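Local coordinates for mannosylglycerate hydrolase MGH1-like glycoside hydrolase domain-containing protein (PDB 4WVB), which probably hydrolyses mannosylglycerate to mannose and glycerate, and glucosylglycerate to glucose and glycerate, at residues Q31-S36 / G100-P105. Residues are numbered along the deposited sequence; the frame is centred on the assembly and turned at random.
Sequences QWLWDS and GITQPP. With GLC (alpha-D-glucopyranose), chain F.
Gln103 and Trp34 meet in a buried, sugar-binding contact, where the first turn of helix 33-43 packs on the loop between strand 97-98 and helix 107-117, lining the sugar pocket in the core of the (alpha/alpha)6 barrel expected of glycoside hydrolase family 63. The amide of Gln103 works at both ends. Gln103 OE1 accepts the backbone N-H of Trp34 at 3.0 Å; the N-H...O angle of 179° is essentially straight, although the donor is tilted 33° from the carbonyl plane. Gln103 NE2 donates to O4 of the bound glucose (2.9 Å), and the two bonds together hold the rotation of the amide that meets the sugar.

The same O4 is gripped twice more: it donates to Asp35 OD1 at 2.6 Å and weakly accepts Trp34 NE1, whose straighter bond goes to O3. Asp35 OD2 takes the O6 hydroxyl, and Trp32 lays one ring face against the sugar, with glucose C6 3.3 Å from Trp32 CD1. These contacts are consistent with Trp32, Trp34, Asp35 and Gln103 forming part of the substrate site.

Van der Waals packing lies beneath these bonds. The Trp34 side chain, with chi1 at 77°, receives Pro104 over one ring face: Pro104 CG lies 4.0 Å from the centroid of the Trp34 six-membered ring, a CH-pi contact, and Pro104 CB is 3.6 Å from Trp34 CE3. Leu33 CD1 lies 3.7 Å from Thr102 OG1, a hydroxyl bonded to Leu69 O.

Around this pair, helix 235-254 brings Ile240 against both Trp34 and Pro104, helix 356-368 adds Met361 beside the indole, and strand 31-32 runs antiparallel to strand 72-74, which in turn pairs with 97-98.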
loop_
_atom_site.group_PDB
_atom_site.type_symbol
_atom_site.label_atom_id
_atom_site.label_comp_id
_atom_site.label_asym_id
_atom_site.label_seq_id
_atom_site.Cartn_x
_atom_site.Cartn_y
_atom_site.Cartn_z
ATOM N N GLN A 31 13.364 17.537 -31.363
ATOM C CA GLN A 31 12.295 17.290 -30.398
ATOM C C GLN A 31 12.844 16.529 -29.194
ATOM O O GLN A 31 13.517 15.534 -29.373
ATOM C CB GLN A 31 11.189 16.470 -31.052
ATOM C CG GLN A 31 10.047 16.123 -30.114
ATOM C CD GLN A 31 8.810 15.609 -30.830
ATOM O OE1 GLN A 31 8.888 15.077 -31.948
ATOM N NE2 GLN A 31 7.654 15.739 -30.173
ATOM N N TRP A 32 12.523 16.971 -27.976
ATOM C CA TRP A 32 13.018 16.310 -26.774
ATOM C C TRP A 32 11.844 15.589 -26.097
ATOM O O TRP A 32 10.723 16.112 -26.073
ATOM C CB TRP A 32 13.635 17.328 -25.811
ATOM C CG TRP A 32 15.151 17.530 -25.833
ATOM C CD1 TRP A 32 16.057 17.052 -24.910
ATOM C CD2 TRP A 32 15.913 18.305 -26.764
ATOM N NE1 TRP A 32 17.320 17.481 -25.220
ATOM C CE2 TRP A 32 17.263 18.248 -26.353
ATOM C CE3 TRP A 32 15.590 19.031 -27.906
ATOM C CZ2 TRP A 32 18.285 18.886 -27.050
ATOM C CZ3 TRP A 32 16.611 19.682 -28.593
ATOM C CH2 TRP A 32 17.933 19.597 -28.172
ATOM N N LEU A 33 12.130 14.423 -25.528
ATOM C CA LEU A 33 11.111 13.524 -24.974
ATOM C C LEU A 33 10.348 14.121 -23.803
ATOM O O LEU A 33 9.099 14.223 -23.875
ATOM C CB LEU A 33 11.747 12.196 -24.532
ATOM C CG LEU A 33 10.863 11.014 -24.111
ATOM C CD1 LEU A 33 11.754 9.787 -23.971
ATOM C CD2 LEU A 33 10.089 11.208 -22.816
ATOM N N TRP A 34 11.020 14.471 -22.703
ATOM C CA TRP A 34 10.195 14.927 -21.566
ATOM C C TRP A 34 9.692 16.337 -21.775
ATOM O O TRP A 34 8.558 16.627 -21.391
ATOM C CB TRP A 34 10.691 14.616 -20.127
ATOM C CG TRP A 34 11.762 15.381 -19.510
ATOM C CD1 TRP A 34 12.799 16.012 -20.124
ATOM C CD2 TRP A 34 11.976 15.527 -18.092
ATOM N NE1 TRP A 34 13.634 16.565 -19.170
ATOM C CE2 TRP A 34 13.144 16.280 -17.919
ATOM C CE3 TRP A 34 11.278 15.094 -16.957
ATOM C CZ2 TRP A 34 13.642 16.609 -16.652
ATOM C CZ3 TRP A 34 11.764 15.433 -15.701
ATOM C CH2 TRP A 34 12.932 16.164 -15.554
ATOM N N ASP A 35 10.471 17.166 -22.476
ATOM C CA ASP A 35 10.000 18.505 -22.832
ATOM C C ASP A 35 8.671 18.412 -23.585
ATOM O O ASP A 35 7.713 19.098 -23.233
ATOM C CB ASP A 35 11.017 19.285 -23.679
ATOM C CG ASP A 35 12.349 19.446 -22.989
ATOM O OD1 ASP A 35 12.998 18.409 -22.721
ATOM O OD2 ASP A 35 12.753 20.614 -22.706
ATOM N N SER A 36 8.611 17.580 -24.631
ATOM C CA SER A 36 7.384 17.471 -25.414
ATOM C C SER A 36 6.180 17.037 -24.577
ATOM O O SER A 36 5.055 17.489 -24.813
ATOM C CB SER A 36 7.559 16.546 -26.630
ATOM O OG SER A 36 8.101 17.262 -27.729
ATOM N N GLY A 100 20.448 7.643 -28.710
ATOM C CA GLY A 100 20.393 6.237 -28.322
ATOM C C GLY A 100 20.169 6.019 -26.831
ATOM O O GLY A 100 20.369 4.909 -26.311
ATOM N N ILE A 101 19.769 7.094 -26.147
ATOM C CA ILE A 101 19.414 7.069 -24.725
ATOM C C ILE A 101 18.006 7.647 -24.535
ATOM O O ILE A 101 17.446 8.196 -25.466
ATOM C CB ILE A 101 20.434 7.850 -23.860
ATOM C CG1 ILE A 101 20.526 9.318 -24.290
ATOM C CG2 ILE A 101 21.780 7.118 -23.853
ATOM C CD1 ILE A 101 21.301 10.186 -23.330
ATOM N N THR A 102 17.429 7.460 -23.345
ATOM C CA THR A 102 16.031 7.842 -23.087
ATOM C C THR A 102 15.954 8.985 -22.061
ATOM O O THR A 102 16.976 9.600 -21.752
ATOM C CB THR A 102 15.171 6.631 -22.684
ATOM O OG1 THR A 102 13.785 6.971 -22.756
ATOM C CG2 THR A 102 15.518 6.112 -21.305
ATOM N N GLN A 103 14.747 9.278 -21.562
ATOM C CA GLN A 103 14.560 10.401 -20.623
ATOM C C GLN A 103 13.338 10.062 -19.749
ATOM O O GLN A 103 12.636 9.076 -20.017
ATOM C CB GLN A 103 14.333 11.698 -21.399
ATOM C CG GLN A 103 15.341 12.778 -21.116
ATOM C CD GLN A 103 15.036 14.120 -21.784
ATOM O OE1 GLN A 103 14.061 14.316 -22.557
ATOM N NE2 GLN A 103 15.896 15.032 -21.523
ATOM N N PRO A 104 13.064 10.866 -18.704
ATOM C CA PRO A 104 12.017 10.459 -17.771
ATOM C C PRO A 104 10.650 10.267 -18.463
ATOM O O PRO A 104 10.209 11.135 -19.218
ATOM C CB PRO A 104 12.032 11.596 -16.750
ATOM C CG PRO A 104 13.469 12.035 -16.744
ATOM C CD PRO A 104 13.832 12.016 -18.197
ATOM N N PRO A 105 9.980 9.119 -18.229
ATOM C CA PRO A 105 8.777 8.730 -18.972
ATOM C C PRO A 105 7.480 9.306 -18.378
ATOM O O PRO A 105 6.582 8.564 -17.951
ATOM C CB PRO A 105 8.807 7.208 -18.874
ATOM C CG PRO A 105 9.428 6.948 -17.533
ATOM C CD PRO A 105 10.474 8.011 -17.385
HETATM C C1 GLC F . 18.650 20.058 -20.724
HETATM C C2 GLC F . 17.772 19.743 -19.489
HETATM C C3 GLC F . 16.866 18.556 -19.821
HETATM C C4 GLC F . 15.981 18.915 -21.017
HETATM C C5 GLC F . 16.874 19.347 -22.201
HETATM C C6 GLC F . 16.070 19.936 -23.353
HETATM O O1 GLC F . 19.502 18.924 -21.023
HETATM O O2 GLC F . 18.572 19.466 -18.334
HETATM O O3 GLC F . 16.070 18.253 -18.690
HETATM O O4 GLC F . 15.089 17.803 -21.306
HETATM O O5 GLC F . 17.825 20.372 -21.861
HETATM O O6 GLC F . 15.557 21.194 -22.968
#